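Isomerase/lactonizing enzyme (Agrobacterium tumefaciens, PDB 1RVK) is of unknown function but, as a magnesium-binding member of the enolase superfamily, probably converts a carboxylate substrate by way of an enolate intermediate. Local coordinates at residues M1-T13 against I62-R76. Residues are numbered along the deposited sequence; the frame is centred on the assembly and turned at random.
Sequences MIITDVEVRVFRT and IEKFVKKVLIGEDHR
With its CG set between the backbone N and the carbonyl carbon (chi1 78°), H75 brings the edge of its imidazole against M1, while V6, its CG2 beside the backbone N, places that methyl against L70 and I71. The two groups mark the two halves of a worked example: how a strand is fastened to the helix packed on it and to the chain leaving that helix. At the first, M1 O takes two bonds from one residue. The H75 ND1 donor lies 2.9 Å from M1 O, in the carbonyl plane and on a lone pair of that oxygen, which in turn sits in the ring plane; H75 N gives a nearly straight bond to the same oxygen (177°), tilted out of that carbonyl plane. The selenomethionine M1 crosses D74 at about a right angle, its CG 3.4 Å from D74 OD1. That carboxylate is held flat by R76, which grips it side-on through NE and NH1, and the R76 backbone N closes an Asx turn on OD1. Next along, I3 N bonds to E73 O, and G72 N to I3 O, the latter at 2.8 Å, tying the strand to the type II turn L70-E73 that ends the helix; E73 itself forms a salt bridge with R80. The second half is mainly apolar. I3 CD1 rests 3.9 Å from L70 CB, V6 CG2 meets I71 CD1 at 3.8 Å while its CG1 reaches V66 CG1, and V8 CG2 touches I62 CD1. K67 stretches alongside V6, and a water joins its NZ to V6 O. Beyond, V66 and L70 pack on V104 of helix 98-116. The 3-13 part of the strand, at one edge of a three-stranded antiparallel sheet, runs roughly antiparallel to helix segment 62-70 (153°), the sheet-against-helices arrangement of the enolase-superfamily N-terminal domain.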
loop_
_atom_site.group_PDB
_atom_site.type_symbol
_atom_site.label_atom_id
_atom_site.label_comp_id
_atom_site.label_asym_id
_atom_site.label_seq_id
_atom_site.Cartn_x
_atom_site.Cartn_y
_atom_site.Cartn_z
HETATM N N MSE A 1 10.461 19.568 22.587
HETATM C CA MSE A 1 9.720 18.590 21.734
HETATM C C MSE A 1 8.657 19.294 20.900
HETATM O O MSE A 1 7.880 18.650 20.191
HETATM C CB MSE A 1 9.058 17.517 22.607
HETATM C CG MSE A 1 7.943 18.018 23.519
HETATM SE SE MSE A 1 8.511 19.315 24.847
HETATM C CE MSE A 1 6.945 20.434 24.873
ATOM N N ILE A 2 8.630 20.619 20.991
ATOM C CA ILE A 2 7.664 21.425 20.255
ATOM C C ILE A 2 8.043 21.561 18.782
ATOM O O ILE A 2 9.205 21.784 18.444
ATOM C CB ILE A 2 7.546 22.839 20.870
ATOM C CG1 ILE A 2 7.036 22.739 22.308
ATOM C CG2 ILE A 2 6.607 23.700 20.036
ATOM C CD1 ILE A 2 5.639 22.142 22.428
ATOM N N ILE A 3 7.050 21.421 17.909
ATOM C CA ILE A 3 7.261 21.536 16.468
ATOM C C ILE A 3 7.486 22.996 16.079
ATOM O O ILE A 3 6.686 23.872 16.426
ATOM C CB ILE A 3 6.039 20.999 15.691
ATOM C CG1 ILE A 3 5.870 19.503 15.975
ATOM C CG2 ILE A 3 6.203 21.262 14.193
ATOM C CD1 ILE A 3 4.610 18.894 15.381
ATOM N N THR A 4 8.570 23.258 15.354
ATOM C CA THR A 4 8.883 24.618 14.935
ATOM C C THR A 4 8.787 24.829 13.431
ATOM O O THR A 4 8.594 25.957 12.976
ATOM C CB THR A 4 10.301 25.036 15.390
ATOM O OG1 THR A 4 11.266 24.105 14.881
ATOM C CG2 THR A 4 10.384 25.069 16.908
ATOM N N ASP A 5 8.914 23.754 12.656
ATOM C CA ASP A 5 8.855 23.872 11.199
ATOM C C ASP A 5 8.220 22.675 10.498
ATOM O O ASP A 5 8.336 21.538 10.955
ATOM C CB ASP A 5 10.267 24.041 10.630
ATOM C CG ASP A 5 11.000 25.228 11.216
ATOM O OD1 ASP A 5 10.730 26.368 10.784
ATOM O OD2 ASP A 5 11.848 25.016 12.111
ATOM N N VAL A 6 7.553 22.956 9.384
ATOM C CA VAL A 6 6.942 21.935 8.535
ATOM C C VAL A 6 7.391 22.355 7.140
ATOM O O VAL A 6 7.010 23.420 6.653
ATOM C CB VAL A 6 5.403 21.952 8.599
ATOM C CG1 VAL A 6 4.837 20.896 7.654
ATOM C CG2 VAL A 6 4.940 21.678 10.020
ATOM N N GLU A 7 8.215 21.532 6.503
ATOM C CA GLU A 7 8.736 21.874 5.186
ATOM C C GLU A 7 8.542 20.784 4.142
ATOM O O GLU A 7 8.535 19.597 4.456
ATOM C CB GLU A 7 10.227 22.194 5.300
ATOM C CG GLU A 7 10.571 23.045 6.516
ATOM C CD GLU A 7 12.067 23.182 6.735
ATOM O OE1 GLU A 7 12.794 22.181 6.547
ATOM O OE2 GLU A 7 12.513 24.289 7.110
ATOM N N VAL A 8 8.391 21.210 2.893
ATOM C CA VAL A 8 8.219 20.289 1.782
ATOM C C VAL A 8 9.319 20.543 0.764
ATOM O O VAL A 8 9.554 21.682 0.362
ATOM C CB VAL A 8 6.852 20.480 1.088
ATOM C CG1 VAL A 8 6.763 19.583 -0.146
ATOM C CG2 VAL A 8 5.728 20.148 2.063
ATOM N N ARG A 9 9.999 19.476 0.364
ATOM C CA ARG A 9 11.066 19.566 -0.621
ATOM C C ARG A 9 10.700 18.666 -1.788
ATOM O O ARG A 9 10.553 17.453 -1.627
ATOM C CB ARG A 9 12.400 19.118 -0.012
ATOM C CG ARG A 9 12.921 20.039 1.083
ATOM C CD ARG A 9 14.206 19.504 1.693
ATOM N NE ARG A 9 14.833 20.482 2.579
ATOM C CZ ARG A 9 14.305 20.916 3.720
ATOM N NH1 ARG A 9 13.129 20.457 4.131
ATOM N NH2 ARG A 9 14.951 21.816 4.450
ATOM N N VAL A 10 10.531 19.270 -2.958
ATOM C CA VAL A 10 10.190 18.517 -4.154
ATOM C C VAL A 10 11.463 18.297 -4.958
ATOM O O VAL A 10 12.252 19.223 -5.160
ATOM C CB VAL A 10 9.158 19.276 -5.017
ATOM C CG1 VAL A 10 8.745 18.426 -6.212
ATOM C CG2 VAL A 10 7.939 19.625 -4.174
ATOM N N PHE A 11 11.665 17.063 -5.404
ATOM C CA PHE A 11 12.847 16.723 -6.180
ATOM C C PHE A 11 12.469 15.754 -7.290
ATOM O O PHE A 11 11.347 15.245 -7.321
ATOM C CB PHE A 11 13.905 16.081 -5.281
ATOM C CG PHE A 11 13.452 14.806 -4.628
ATOM C CD1 PHE A 11 12.634 14.836 -3.502
ATOM C CD2 PHE A 11 13.829 13.571 -5.153
ATOM C CE1 PHE A 11 12.198 13.651 -2.904
ATOM C CE2 PHE A 11 13.400 12.382 -4.565
ATOM C CZ PHE A 11 12.581 12.422 -3.437
ATOM N N ARG A 12 13.411 15.498 -8.195
ATOM C CA ARG A 12 13.168 14.590 -9.311
ATOM C C ARG A 12 13.824 13.228 -9.087
ATOM O O ARG A 12 15.011 13.146 -8.779
ATOM C CB ARG A 12 13.723 15.184 -10.612
ATOM C CG ARG A 12 13.453 16.668 -10.809
ATOM C CD ARG A 12 14.400 17.253 -11.859
ATOM N NE ARG A 12 14.469 18.713 -11.794
ATOM C CZ ARG A 12 13.468 19.526 -12.120
ATOM N NH1 ARG A 12 12.313 19.026 -12.539
ATOM N NH2 ARG A 12 13.618 20.841 -12.021
ATOM N N THR A 13 13.041 12.166 -9.238
ATOM C CA THR A 13 13.552 10.811 -9.100
ATOM C C THR A 13 13.508 10.182 -10.495
ATOM O O THR A 13 12.582 10.435 -11.267
ATOM C CB THR A 13 12.693 9.969 -8.121
ATOM O OG1 THR A 13 13.241 8.649 -8.018
ATOM C CG2 THR A 13 11.254 9.869 -8.605
ATOM N N ILE A 62 -0.504 22.740 2.872
ATOM C CA ILE A 62 0.435 22.979 3.961
ATOM C C ILE A 62 0.093 24.248 4.738
ATOM O O ILE A 62 0.034 24.242 5.965
ATOM C CB ILE A 62 1.887 23.107 3.427
ATOM C CG1 ILE A 62 2.320 21.797 2.767
ATOM C CG2 ILE A 62 2.831 23.497 4.560
ATOM C CD1 ILE A 62 2.316 20.594 3.697
ATOM N N GLU A 63 -0.147 25.335 4.019
ATOM C CA GLU A 63 -0.442 26.605 4.666
ATOM C C GLU A 63 -1.817 26.683 5.312
ATOM O O GLU A 63 -1.957 27.165 6.437
ATOM C CB GLU A 63 -0.284 27.745 3.657
ATOM C CG GLU A 63 1.104 27.807 3.035
ATOM C CD GLU A 63 2.191 28.107 4.053
ATOM O OE1 GLU A 63 3.372 27.835 3.757
ATOM O OE2 GLU A 63 1.867 28.621 5.144
ATOM N N LYS A 64 -2.830 26.195 4.609
ATOM C CA LYS A 64 -4.191 26.260 5.119
ATOM C C LYS A 64 -4.538 25.235 6.194
ATOM O O LYS A 64 -5.364 25.510 7.063
ATOM C CB LYS A 64 -5.184 26.140 3.957
ATOM C CG LYS A 64 -6.632 26.382 4.351
ATOM C CD LYS A 64 -7.554 26.326 3.143
ATOM C CE LYS A 64 -8.993 26.628 3.532
ATOM N NZ LYS A 64 -9.901 26.598 2.352
ATOM N N PHE A 65 -3.899 24.066 6.158
ATOM C CA PHE A 65 -4.218 23.024 7.128
ATOM C C PHE A 65 -3.098 22.489 8.016
ATOM O O PHE A 65 -3.171 22.588 9.237
ATOM C CB PHE A 65 -4.850 21.828 6.403
ATOM C CG PHE A 65 -6.003 22.197 5.514
ATOM C CD1 PHE A 65 -7.228 22.574 6.059
ATOM C CD2 PHE A 65 -5.859 22.185 4.131
ATOM C CE1 PHE A 65 -8.295 22.936 5.233
ATOM C CE2 PHE A 65 -6.921 22.545 3.297
ATOM C CZ PHE A 65 -8.141 22.922 3.852
ATOM N N VAL A 66 -2.067 21.913 7.405
ATOM C CA VAL A 66 -0.986 21.293 8.166
ATOM C C VAL A 66 -0.228 22.175 9.153
ATOM O O VAL A 66 -0.076 21.802 10.315
ATOM C CB VAL A 66 0.017 20.597 7.227
ATOM C CG1 VAL A 66 1.064 19.844 8.044
ATOM C CG2 VAL A 66 -0.728 19.627 6.313
ATOM N N LYS A 67 0.253 23.333 8.716
ATOM C CA LYS A 67 0.987 24.200 9.633
ATOM C C LYS A 67 0.126 24.684 10.793
ATOM O O LYS A 67 0.588 24.742 11.929
ATOM C CB LYS A 67 1.568 25.403 8.888
ATOM C CG LYS A 67 2.780 25.051 8.050
ATOM C CD LYS A 67 3.373 26.279 7.385
ATOM C CE LYS A 67 4.651 25.924 6.646
ATOM N NZ LYS A 67 5.245 27.102 5.949
ATOM N N LYS A 68 -1.128 25.022 10.508
ATOM C CA LYS A 68 -2.036 25.506 11.543
ATOM C C LYS A 68 -2.274 24.493 12.657
ATOM O O LYS A 68 -2.553 24.866 13.792
ATOM C CB LYS A 68 -3.378 25.902 10.928
ATOM C CG LYS A 68 -3.313 27.098 10.002
ATOM C CD LYS A 68 -4.706 27.441 9.504
ATOM C CE LYS A 68 -4.699 28.660 8.604
ATOM N NZ LYS A 68 -6.076 28.958 8.121
ATOM N N VAL A 69 -2.166 23.210 12.332
ATOM C CA VAL A 69 -2.372 22.167 13.325
ATOM C C VAL A 69 -1.092 21.790 14.065
ATOM O O VAL A 69 -1.100 21.634 15.286
ATOM C CB VAL A 69 -2.947 20.882 12.675
ATOM C CG1 VAL A 69 -2.973 19.742 13.693
ATOM C CG2 VAL A 69 -4.344 21.155 12.145
ATOM N N LEU A 70 0.008 21.666 13.326
ATOM C CA LEU A 70 1.282 21.244 13.906
ATOM C C LEU A 70 2.193 22.262 14.590
ATOM O O LEU A 70 2.704 21.998 15.670
ATOM C CB LEU A 70 2.115 20.517 12.847
ATOM C CG LEU A 70 1.562 19.246 12.198
ATOM C CD1 LEU A 70 2.658 18.604 11.352
ATOM C CD2 LEU A 70 1.092 18.281 13.262
ATOM N N ILE A 71 2.419 23.409 13.958
ATOM C CA ILE A 71 3.322 24.408 14.522
ATOM C C ILE A 71 3.005 24.806 15.958
ATOM O O ILE A 71 1.883 25.204 16.271
ATOM C CB ILE A 71 3.365 25.680 13.641
ATOM C CG1 ILE A 71 3.838 25.316 12.229
ATOM C CG2 ILE A 71 4.319 26.709 14.246
ATOM C CD1 ILE A 71 5.257 24.776 12.170
ATOM N N GLY A 72 4.008 24.685 16.825
ATOM C CA GLY A 72 3.850 25.042 18.226
ATOM C C GLY A 72 3.259 23.949 19.095
ATOM O O GLY A 72 2.960 24.167 20.272
ATOM N N GLU A 73 3.111 22.758 18.527
ATOM C CA GLU A 73 2.523 21.635 19.248
ATOM C C GLU A 73 3.552 20.559 19.603
ATOM O O GLU A 73 4.556 20.401 18.914
ATOM C CB GLU A 73 1.411 21.031 18.384
ATOM C CG GLU A 73 0.075 20.873 19.083
ATOM C CD GLU A 73 -0.421 22.161 19.713
ATOM O OE1 GLU A 73 -0.684 23.141 18.984
ATOM O OE2 GLU A 73 -0.548 22.190 20.950
ATOM N N ASP A 74 3.290 19.829 20.685
ATOM C CA ASP A 74 4.160 18.740 21.139
ATOM C C ASP A 74 4.030 17.655 20.071
ATOM O O ASP A 74 2.942 17.121 19.864
ATOM C CB ASP A 74 3.652 18.215 22.486
ATOM C CG ASP A 74 4.556 17.157 23.095
ATOM O OD1 ASP A 74 5.191 16.386 22.344
ATOM O OD2 ASP A 74 4.616 17.086 24.344
ATOM N N HIS A 75 5.128 17.325 19.397
ATOM C CA HIS A 75 5.070 16.325 18.328
ATOM C C HIS A 75 4.612 14.935 18.762
ATOM O O HIS A 75 4.179 14.137 17.931
ATOM C CB HIS A 75 6.431 16.195 17.632
ATOM C CG HIS A 75 7.431 15.383 18.398
ATOM N ND1 HIS A 75 8.176 15.901 19.436
ATOM C CD2 HIS A 75 7.801 14.085 18.280
ATOM C CE1 HIS A 75 8.963 14.956 19.924
ATOM N NE2 HIS A 75 8.755 13.845 19.241
ATOM N N ARG A 76 4.711 14.642 20.052
ATOM C CA ARG A 76 4.330 13.330 20.564
ATOM C C ARG A 76 2.824 13.131 20.703
ATOM O O ARG A 76 2.365 12.015 20.928
ATOM C CB ARG A 76 4.990 13.091 21.926
ATOM C CG ARG A 76 6.508 13.155 21.902
ATOM C CD ARG A 76 7.061 13.134 23.316
ATOM N NE ARG A 76 6.581 14.276 24.089
ATOM C CZ ARG A 76 6.783 14.438 25.393
ATOM N NH1 ARG A 76 6.310 15.511 26.011
ATOM N NH2 ARG A 76 7.453 13.522 26.080
HETATM O O HOH W 1 7.401 25.512 5.125
#